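Local coordinates for kelch domain-containing protein (Colletotrichum graminicola M1.001, PDB 5C86), which probably oxidises alcohols as a copper-dependent enzyme of the galactose oxidase and glyoxal oxidase family, built on a Kelch-type beta-propeller, at residues G4-M9 / Q366-P371; V64-H69 / S106-L111; W180-K185 / G224-Y229. One frame throughout, in Å; residues are numbered along the deposited sequence.

Interaction 1: residues G4-M9 / Q366-P371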
loop_
_atom_site.group_PDB
_atom_site.type_symbol
_atom_site.label_atom_id
_atom_site.label_comp_id
_atom_site.label_asym_id
_atom_site.label_seq_id
_atom_site.Cartn_x
_atom_site.Cartn_y
_atom_site.Cartn_z
ATOM N N GLY A 4 4.993 8.779 -19.501
ATOM C CA GLY A 4 4.771 9.720 -18.471
ATOM C C GLY A 4 5.893 10.683 -18.313
ATOM O O GLY A 4 6.686 10.895 -19.262
ATOM N N LYS A 5 5.988 11.258 -17.172
ATOM C CA LYS A 5 6.967 12.297 -16.908
ATOM C C LYS A 5 7.262 12.404 -15.459
ATOM O O LYS A 5 6.369 12.383 -14.645
ATOM C CB LYS A 5 6.394 13.628 -17.395
ATOM C CG LYS A 5 7.388 14.770 -17.379
ATOM C CD LYS A 5 6.846 15.985 -18.140
ATOM C CE LYS A 5 7.984 16.959 -18.409
ATOM N NZ LYS A 5 8.314 17.713 -17.183
ATOM N N TRP A 6 8.532 12.633 -15.084
ATOM C CA TRP A 6 8.917 12.910 -13.746
ATOM C C TRP A 6 8.848 14.386 -13.414
ATOM O O TRP A 6 9.263 15.178 -14.251
ATOM C CB TRP A 6 10.383 12.473 -13.507
ATOM C CG TRP A 6 10.579 11.028 -13.578
ATOM C CD1 TRP A 6 11.171 10.373 -14.532
ATOM C CD2 TRP A 6 10.274 10.083 -12.548
ATOM N NE1 TRP A 6 11.223 9.026 -14.245
ATOM C CE2 TRP A 6 10.672 8.815 -13.021
ATOM C CE3 TRP A 6 9.686 10.185 -11.324
ATOM C CZ2 TRP A 6 10.526 7.634 -12.244
ATOM C CZ3 TRP A 6 9.550 8.969 -10.514
ATOM C CH2 TRP A 6 9.971 7.744 -11.012
ATOM N N GLY A 7 8.424 14.735 -12.233
ATOM C CA GLY A 7 8.555 16.087 -11.736
ATOM C C GLY A 7 9.919 16.340 -11.106
ATOM O O GLY A 7 10.773 15.474 -11.099
ATOM N N PRO A 8 10.078 17.493 -10.500
ATOM C CA PRO A 8 11.387 17.774 -9.920
ATOM C C PRO A 8 11.684 16.950 -8.685
ATOM O O PRO A 8 10.758 16.444 -7.988
ATOM C CB PRO A 8 11.247 19.255 -9.504
ATOM C CG PRO A 8 9.769 19.462 -9.336
ATOM C CD PRO A 8 9.200 18.665 -10.481
ATOM N N MET A 9 12.979 16.791 -8.374
ATOM C CA MET A 9 13.388 16.047 -7.197
ATOM C C MET A 9 12.952 16.813 -5.954
ATOM O O MET A 9 13.139 18.029 -5.877
ATOM C CB MET A 9 14.921 15.795 -7.129
ATOM C CG MET A 9 15.558 14.858 -8.176
ATOM S SD MET A 9 15.480 13.041 -8.039
ATOM C CE MET A 9 14.797 12.780 -6.462
ATOM N N GLN A 366 10.651 11.676 -6.355
ATOM C CA GLN A 366 9.993 12.509 -7.365
ATOM C C GLN A 366 8.572 11.936 -7.524
ATOM O O GLN A 366 8.361 10.739 -7.197
ATOM C CB GLN A 366 10.652 12.429 -8.724
ATOM C CG GLN A 366 12.083 12.929 -8.831
ATOM C CD GLN A 366 12.766 12.509 -10.133
ATOM O OE1 GLN A 366 13.271 11.378 -10.294
ATOM N NE2 GLN A 366 12.786 13.419 -11.076
ATOM N N PHE A 367 7.708 12.703 -8.161
ATOM C CA PHE A 367 6.385 12.260 -8.501
ATOM C C PHE A 367 6.340 11.983 -9.944
ATOM O O PHE A 367 6.769 12.790 -10.799
ATOM C CB PHE A 367 5.383 13.355 -8.086
ATOM C CG PHE A 367 5.292 13.551 -6.630
ATOM C CD1 PHE A 367 4.454 12.768 -5.760
ATOM C CD2 PHE A 367 6.103 14.499 -5.984
ATOM C CE1 PHE A 367 4.408 12.955 -4.468
ATOM C CE2 PHE A 367 6.037 14.672 -4.595
ATOM C CZ PHE A 367 5.175 13.927 -3.821
ATOM N N TRP A 368 5.878 10.803 -10.300
ATOM C CA TRP A 368 5.738 10.412 -11.682
ATOM C C TRP A 368 4.292 10.685 -12.152
ATOM O O TRP A 368 3.343 10.273 -11.493
ATOM C CB TRP A 368 6.032 8.934 -11.925
ATOM C CG TRP A 368 5.932 8.474 -13.307
ATOM C CD1 TRP A 368 6.727 8.835 -14.402
ATOM C CD2 TRP A 368 5.018 7.488 -13.819
ATOM N NE1 TRP A 368 6.313 8.225 -15.501
ATOM C CE2 TRP A 368 5.266 7.358 -15.190
ATOM C CE3 TRP A 368 3.944 6.751 -13.239
ATOM C CZ2 TRP A 368 4.576 6.451 -15.990
ATOM C CZ3 TRP A 368 3.299 5.870 -14.018
ATOM C CH2 TRP A 368 3.519 5.753 -15.392
ATOM N N SER A 369 4.173 11.394 -13.244
ATOM C CA SER A 369 2.887 11.658 -13.868
ATOM C C SER A 369 2.670 10.604 -14.909
ATOM O O SER A 369 3.393 10.512 -15.954
ATOM C CB SER A 369 2.837 13.057 -14.534
ATOM O OG SER A 369 2.845 14.076 -13.613
ATOM N N PRO A 370 1.612 9.750 -14.743
ATOM C CA PRO A 370 1.381 8.755 -15.731
ATOM C C PRO A 370 0.863 9.256 -17.107
ATOM O O PRO A 370 0.430 10.414 -17.197
ATOM C CB PRO A 370 0.304 7.800 -15.056
ATOM C CG PRO A 370 0.415 8.102 -13.633
ATOM C CD PRO A 370 0.735 9.573 -13.553
ATOM N N PRO A 371 0.836 8.407 -18.138
ATOM C CA PRO A 371 0.326 8.810 -19.491
ATOM C C PRO A 371 -1.067 9.412 -19.441
ATOM O O PRO A 371 -1.369 10.269 -20.275
ATOM C CB PRO A 371 0.334 7.527 -20.274
ATOM C CG PRO A 371 1.412 6.730 -19.630
ATOM C CD PRO A 371 1.361 7.029 -18.162
HETATM O O HOH W 1 8.303 15.491 -8.533
#
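The indole of W6 lies between two side chains of the opposing strand. Over one face sits OE1 of Q366, offset toward the rim, with the amide plane only 12° from that of the ring. The opposite face takes W368: its CB makes a CH-pi contact 4.1 Å from the centroid of the W6 six-membered ring, and its CD1 stands over the middle of the indole. This is an edge-to-face pair, the edge of W368 turned to the face of W6, with the planes at 56°. O of Q366 reaches the W6 edge in plane. W368 itself carries CA of P370 on one face and stacks with W292, while its NE1 bonds to O of V3; NE1 of W6 donates to O of T326. CG of W368 is anti to the backbone N (chi1 -179°), which starts the indole on its way across toward the W6 face.

The backbones pair antiparallel, K5 with S369 hydrogen-bonded and W6 with W368 non-hydrogen-bonded. N of K5 donates to O of S369 (3.0 Å), N of S369 to O of K5 (2.8 Å), and N of G7 to O of F367 (2.9 Å). The N-terminal strand 5-11 thereby becomes the outermost strand of a blade whose other three, 336-340, 346-350 and 364-369, come from the far end of the propeller sequence: the Velcro closure of a seven-bladed propeller.

Past G7 the pairing passes to side chain and solvent. NE2 of Q366 donates to O of G7 (2.9 Å), approaching almost in line with the C=O bond though somewhat out of the Q366 amide plane, and a water accepts from N of F367 and donates to O of P8. At the other end, G4, with positive phi, brings its CA within 3.0 Å of O of S369.

Interaction 2: residues V64-H69 / S106-L111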
loop_
_atom_site.group_PDB
_atom_site.type_symbol
_atom_site.label_atom_id
_atom_site.label_comp_id
_atom_site.label_asym_id
_atom_site.label_seq_id
_atom_site.Cartn_x
_atom_site.Cartn_y
_atom_site.Cartn_z
ATOM N N VAL A 64 10.310 15.251 15.889
ATOM C CA VAL A 64 10.047 14.123 16.675
ATOM C C VAL A 64 8.574 13.996 16.960
ATOM O O VAL A 64 8.015 14.438 17.974
ATOM C CB VAL A 64 10.919 14.018 17.970
ATOM C CG1 VAL A 64 10.525 12.765 18.745
ATOM C CG2 VAL A 64 12.367 13.992 17.612
ATOM N N GLN A 65 7.864 13.369 16.016
ATOM C CA GLN A 65 6.421 13.459 16.068
ATOM C C GLN A 65 5.891 12.356 16.911
ATOM O O GLN A 65 4.766 12.421 17.368
ATOM C CB GLN A 65 5.805 13.369 14.640
ATOM C CG GLN A 65 4.382 13.882 14.627
ATOM C CD GLN A 65 3.678 13.605 13.323
ATOM O OE1 GLN A 65 4.306 13.109 12.355
ATOM N NE2 GLN A 65 2.389 13.963 13.257
ATOM N N ASN A 66 6.709 11.288 17.133
ATOM C CA ASN A 66 6.344 10.238 18.001
ATOM C C ASN A 66 7.447 10.122 19.073
ATOM O O ASN A 66 8.583 9.854 18.742
ATOM C CB ASN A 66 6.222 8.879 17.252
ATOM C CG ASN A 66 5.581 7.842 18.103
ATOM O OD1 ASN A 66 5.716 7.852 19.347
ATOM N ND2 ASN A 66 4.806 6.952 17.523
ATOM N N THR A 67 7.056 10.410 20.322
ATOM C CA THR A 67 8.044 10.484 21.428
ATOM C C THR A 67 8.208 9.214 22.198
ATOM O O THR A 67 9.063 9.196 23.117
ATOM C CB THR A 67 7.581 11.597 22.471
ATOM O OG1 THR A 67 6.405 11.172 23.215
ATOM C CG2 THR A 67 7.472 12.897 21.770
ATOM N N GLN A 68 7.419 8.179 21.932
ATOM C CA GLN A 68 7.396 6.911 22.649
ATOM C C GLN A 68 7.764 5.618 21.857
ATOM O O GLN A 68 7.988 4.582 22.452
ATOM C CB GLN A 68 6.022 6.664 23.238
ATOM C CG GLN A 68 5.645 7.709 24.318
ATOM C CD GLN A 68 4.324 7.435 25.058
ATOM O OE1 GLN A 68 4.056 6.338 25.589
ATOM N NE2 GLN A 68 3.467 8.451 25.077
ATOM N N HIS A 69 7.698 5.690 20.516
ATOM C CA HIS A 69 7.766 4.505 19.612
ATOM C C HIS A 69 8.679 4.916 18.500
ATOM O O HIS A 69 8.497 5.988 17.870
ATOM C CB HIS A 69 6.323 4.226 19.158
ATOM C CG HIS A 69 6.106 3.039 18.282
ATOM N ND1 HIS A 69 4.813 2.656 17.956
ATOM C CD2 HIS A 69 6.933 2.152 17.679
ATOM C CE1 HIS A 69 4.855 1.601 17.165
ATOM N NE2 HIS A 69 6.110 1.234 17.034
ATOM N N SER A 106 0.456 16.859 14.644
ATOM C CA SER A 106 0.194 16.593 16.019
ATOM C C SER A 106 0.903 15.293 16.507
ATOM O O SER A 106 1.376 14.487 15.683
ATOM C CB SER A 106 -1.314 16.587 16.245
ATOM O OG SER A 106 -2.021 15.414 15.787
ATOM N N PRO A 107 0.938 15.043 17.833
ATOM C CA PRO A 107 1.701 13.884 18.321
ATOM C C PRO A 107 1.031 12.558 17.982
ATOM O O PRO A 107 -0.189 12.425 18.074
ATOM C CB PRO A 107 1.750 14.102 19.844
ATOM C CG PRO A 107 1.597 15.630 20.004
ATOM C CD PRO A 107 0.614 16.002 18.939
ATOM N N TRP A 108 1.848 11.564 17.658
ATOM C CA TRP A 108 1.344 10.201 17.614
ATOM C C TRP A 108 0.997 9.840 19.025
ATOM O O TRP A 108 1.757 10.189 19.977
ATOM C CB TRP A 108 2.420 9.251 17.100
ATOM C CG TRP A 108 2.719 9.437 15.607
ATOM C CD1 TRP A 108 3.368 10.421 14.986
ATOM C CD2 TRP A 108 2.275 8.518 14.563
ATOM N NE1 TRP A 108 3.384 10.200 13.597
ATOM C CE2 TRP A 108 2.720 9.030 13.362
ATOM C CE3 TRP A 108 1.569 7.342 14.587
ATOM C CZ2 TRP A 108 2.457 8.395 12.133
ATOM C CZ3 TRP A 108 1.341 6.715 13.432
ATOM C CH2 TRP A 108 1.771 7.242 12.226
ATOM N N THR A 109 -0.050 9.131 19.240
ATOM C CA THR A 109 -0.394 8.718 20.608
ATOM C C THR A 109 -0.426 7.209 20.783
ATOM O O THR A 109 -0.600 6.453 19.832
ATOM C CB THR A 109 -1.733 9.368 20.970
ATOM O OG1 THR A 109 -2.806 8.800 20.175
ATOM C CG2 THR A 109 -1.646 10.877 20.824
ATOM N N PRO A 110 -0.349 6.684 22.014
ATOM C CA PRO A 110 -0.295 5.281 22.194
ATOM C C PRO A 110 -1.600 4.605 22.202
ATOM O O PRO A 110 -2.605 5.131 22.654
ATOM C CB PRO A 110 0.367 5.121 23.617
ATOM C CG PRO A 110 -0.044 6.356 24.279
ATOM C CD PRO A 110 0.048 7.418 23.238
ATOM N N LEU A 111 -1.606 3.413 21.675
ATOM C CA LEU A 111 -2.621 2.434 21.836
ATOM C C LEU A 111 -2.089 1.275 22.618
ATOM O O LEU A 111 -0.929 1.302 23.005
ATOM C CB LEU A 111 -3.221 2.029 20.466
ATOM C CG LEU A 111 -3.933 3.140 19.655
ATOM C CD1 LEU A 111 -4.454 2.588 18.322
ATOM C CD2 LEU A 111 -5.120 3.703 20.398
HETATM O O HOH W 2 4.231 11.303 20.627
HETATM O O HOH W 3 3.320 7.766 21.227
#
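A single residue, Q65, meets W108 with both its backbone and its side chain, and S106 with its side chain. O of Q65 accepts from N of W108 (3.1 Å), CA of P107 adds a C-H···O contact to the same oxygen, and NE2 of Q65 donates to O of S106 (2.7 Å) in the carbonyl plane. OE1 lies near the plane of the W108 ring, at its edge, and takes a weak bond from NE1 (3.3 Å); its stronger partner is OG1 of T49. NE2 also binds O of E104, which helps fix the amide's rotation. Since CG of Q65 is anti to the backbone N (chi1 -162°) and the chain is extended beyond it, the amide reaches the segment 106-111.

Strand 63-66 carries a classic beta bulge, Q65 and N66 together lying opposite T47 of strand 47-52. The amide plane of N66 is nearly parallel to the W108 indole (13°), the two side chains crossing at about a right angle, with ND2 of N66 3.3 Å from CB of W108. OD1 of N66 accepts from N of Q68, closing an Asx turn. Two waters bridge the segments: one joins N of T67 to O of W108, the other OD1 of N66 to the same carbonyl.

The contact joins strand 63-66 to the segment leading into 109-111, the last, outer-edge strand of the next propeller blade, with the W108 side chain laid on L98, I84 and V86 of strands 95-98 and 84-87.

Interaction 3: residues W180-K185 / G224-Y229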
loop_
_atom_site.group_PDB
_atom_site.type_symbol
_atom_site.label_atom_id
_atom_site.label_comp_id
_atom_site.label_asym_id
_atom_site.label_seq_id
_atom_site.Cartn_x
_atom_site.Cartn_y
_atom_site.Cartn_z
ATOM N N TRP A 180 1.838 -11.040 2.179
ATOM C CA TRP A 180 0.986 -10.345 1.199
ATOM C C TRP A 180 -0.491 -10.491 1.693
ATOM O O TRP A 180 -1.228 -11.278 1.171
ATOM C CB TRP A 180 1.169 -10.925 -0.172
ATOM C CG TRP A 180 2.524 -10.952 -0.745
ATOM C CD1 TRP A 180 3.694 -10.515 -0.190
ATOM C CD2 TRP A 180 2.877 -11.571 -1.951
ATOM N NE1 TRP A 180 4.747 -10.737 -1.024
ATOM C CE2 TRP A 180 4.283 -11.429 -2.129
ATOM C CE3 TRP A 180 2.146 -12.211 -2.957
ATOM C CZ2 TRP A 180 4.940 -11.888 -3.285
ATOM C CZ3 TRP A 180 2.803 -12.658 -4.079
ATOM C CH2 TRP A 180 4.160 -12.529 -4.244
ATOM N N LEU A 181 -0.880 -9.728 2.673
ATOM C CA LEU A 181 -2.213 -9.838 3.289
ATOM C C LEU A 181 -3.269 -9.008 2.547
ATOM O O LEU A 181 -3.071 -7.810 2.224
ATOM C CB LEU A 181 -2.180 -9.362 4.678
ATOM C CG LEU A 181 -1.202 -10.029 5.677
ATOM C CD1 LEU A 181 -1.379 -9.464 7.064
ATOM C CD2 LEU A 181 -1.401 -11.526 5.671
ATOM N N TRP A 182 -4.351 -9.687 2.202
ATOM C CA TRP A 182 -5.491 -9.043 1.529
ATOM C C TRP A 182 -6.768 -9.354 2.289
ATOM O O TRP A 182 -7.203 -10.495 2.217
ATOM C CB TRP A 182 -5.555 -9.445 0.043
ATOM C CG TRP A 182 -4.439 -8.859 -0.687
ATOM C CD1 TRP A 182 -3.286 -9.455 -1.084
ATOM C CD2 TRP A 182 -4.285 -7.464 -0.956
ATOM N NE1 TRP A 182 -2.426 -8.520 -1.615
ATOM C CE2 TRP A 182 -3.011 -7.292 -1.563
ATOM C CE3 TRP A 182 -5.072 -6.365 -0.712
ATOM C CZ2 TRP A 182 -2.524 -6.044 -1.877
ATOM C CZ3 TRP A 182 -4.618 -5.142 -1.032
ATOM C CH2 TRP A 182 -3.327 -4.984 -1.602
ATOM N N SER A 183 -7.350 -8.343 2.898
ATOM C CA SER A 183 -8.626 -8.535 3.570
ATOM C C SER A 183 -9.747 -8.803 2.614
ATOM O O SER A 183 -9.801 -8.266 1.471
ATOM C CB SER A 183 -8.969 -7.331 4.371
ATOM O OG SER A 183 -8.019 -7.133 5.391
ATOM N N TRP A 184 -10.650 -9.699 3.035
ATOM C CA TRP A 184 -11.733 -10.137 2.174
ATOM C C TRP A 184 -13.055 -10.337 2.982
ATOM O O TRP A 184 -13.187 -9.809 4.055
ATOM C CB TRP A 184 -11.276 -11.347 1.344
ATOM C CG TRP A 184 -12.074 -11.740 0.143
ATOM C CD1 TRP A 184 -12.638 -13.025 -0.166
ATOM C CD2 TRP A 184 -12.432 -10.900 -0.974
ATOM N NE1 TRP A 184 -13.253 -12.988 -1.385
ATOM C CE2 TRP A 184 -13.157 -11.723 -1.898
ATOM C CE3 TRP A 184 -12.153 -9.570 -1.314
ATOM C CZ2 TRP A 184 -13.571 -11.238 -3.104
ATOM C CZ3 TRP A 184 -12.594 -9.085 -2.575
ATOM C CH2 TRP A 184 -13.316 -9.918 -3.411
ATOM N N LYS A 185 -13.976 -11.096 2.426
ATOM C CA LYS A 185 -15.326 -11.166 2.951
ATOM C C LYS A 185 -15.347 -11.681 4.378
ATOM O O LYS A 185 -14.543 -12.592 4.708
ATOM C CB LYS A 185 -16.149 -12.017 2.025
ATOM C CG LYS A 185 -16.306 -11.424 0.622
ATOM C CD LYS A 185 -17.110 -12.329 -0.327
ATOM C CE LYS A 185 -17.145 -11.737 -1.749
ATOM N NZ LYS A 185 -18.231 -12.443 -2.537
ATOM N N GLY A 224 8.554 -9.585 -3.170
ATOM C CA GLY A 224 7.692 -9.366 -4.337
ATOM C C GLY A 224 6.612 -8.406 -3.916
ATOM O O GLY A 224 6.555 -8.006 -2.759
ATOM N N VAL A 225 5.805 -7.968 -4.859
ATOM C CA VAL A 225 4.749 -6.988 -4.619
ATOM C C VAL A 225 3.413 -7.548 -5.038
ATOM O O VAL A 225 3.317 -8.438 -5.918
ATOM C CB VAL A 225 5.035 -5.678 -5.318
ATOM C CG1 VAL A 225 6.225 -4.983 -4.711
ATOM C CG2 VAL A 225 5.244 -5.826 -6.795
ATOM N N SER A 226 2.364 -7.025 -4.475
ATOM C CA SER A 226 0.985 -7.419 -4.817
ATOM C C SER A 226 0.039 -6.295 -4.611
ATOM O O SER A 226 0.278 -5.428 -3.730
ATOM C CB SER A 226 0.526 -8.643 -4.038
ATOM O OG SER A 226 0.285 -8.419 -2.653
ATOM N N VAL A 227 -1.047 -6.244 -5.386
ATOM C CA VAL A 227 -2.044 -5.211 -5.248
ATOM C C VAL A 227 -3.386 -5.676 -5.750
ATOM O O VAL A 227 -3.479 -6.231 -6.824
ATOM C CB VAL A 227 -1.674 -3.853 -5.867
ATOM C CG1 VAL A 227 -1.483 -4.029 -7.340
ATOM C CG2 VAL A 227 -2.713 -2.810 -5.564
ATOM N N MET A 228 -4.439 -5.344 -4.989
ATOM C CA MET A 228 -5.779 -5.628 -5.352
ATOM C C MET A 228 -6.268 -4.505 -6.250
ATOM O O MET A 228 -6.710 -3.474 -5.791
ATOM C CB MET A 228 -6.642 -5.749 -4.115
ATOM C CG MET A 228 -8.047 -6.241 -4.438
ATOM S SD MET A 228 -9.076 -6.502 -2.998
ATOM C CE MET A 228 -8.403 -8.062 -2.469
ATOM N N TYR A 229 -6.239 -4.744 -7.547
ATOM C CA TYR A 229 -6.546 -3.738 -8.530
ATOM C C TYR A 229 -8.028 -3.722 -8.929
ATOM O O TYR A 229 -8.477 -2.773 -9.572
ATOM C CB TYR A 229 -5.650 -3.877 -9.767
ATOM C CG TYR A 229 -5.909 -5.105 -10.586
ATOM C CD1 TYR A 229 -6.883 -5.123 -11.506
ATOM C CD2 TYR A 229 -5.184 -6.245 -10.364
ATOM C CE1 TYR A 229 -7.115 -6.292 -12.247
ATOM C CE2 TYR A 229 -5.388 -7.423 -11.050
ATOM C CZ TYR A 229 -6.384 -7.406 -11.972
ATOM O OH TYR A 229 -6.556 -8.544 -12.721
#
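The polar link between W182 and S226 is one hydrogen bond: NE1 of W182 donates to OG of S226 at 2.9 Å. The N-H···O angle is 160°, and the oxygen lies essentially in the indole plane. OG reaches it from the position between the backbone N and the carbonyl carbon (chi1 71°). The same oxygen touches CB of W180 at 3.6 Å. O of S226 also lies in plane at the edge of the W182 ring, 3.4 Å from CZ2.

Aromatic contacts come next. CB of M228 lies over a face of the W182 six-membered ring, 4.0 Å from its centroid, a CH-pi contact, and N of M228 sits above the same ring toward its rim. W180 carries CB of S226 over one face, near the rim.

Strands 181-183 and 225-228 run side by side, 8° apart in direction and 8.5 Å between axes, each the first strand of its blade. Such first strands of neighbouring blades line the central axis of a beta-propeller, and here side chains rather than backbone bonds join them. The copper-binding residues, without metal in this model, lie farther off: the side chain of V225 is about 10 Å from that of H423, and that of W180 about 12 Å from that of Y120.

Apolar packing completes the seam. The M228 and W182 side chains run antiparallel alongside each other; bent at chi3, M228 brings its CE to CB of W182 and to CE3 of W184 (4.2 Å). NE1 of W184 is taken by O of G260, and S183 bonds through OG to O of T125.

All three interactions involve strands of propeller blades, but at different levels. Interaction 1 is a surface contact within one blade, which it closes by adding the chain's N-terminal strand; backbone pairing, indole packing and the Q366 amide share the work. Interactions 2 and 3 both join neighbouring blades without strand pairing. Interaction 2, partly buried and toward the periphery, its centre about 22 Å from the centre of the chain, joins an outer strand to the segment before another, and depends on amide, carbonyl and water bonds. Interaction 3 is buried, its centre about 9 Å from the chain centre, consistent with first strands lining the propeller axis, and uses tryptophan, methionine and a single serine bond. Interactions 2 and 3 fall, in series, inside the loop interaction 1 closes.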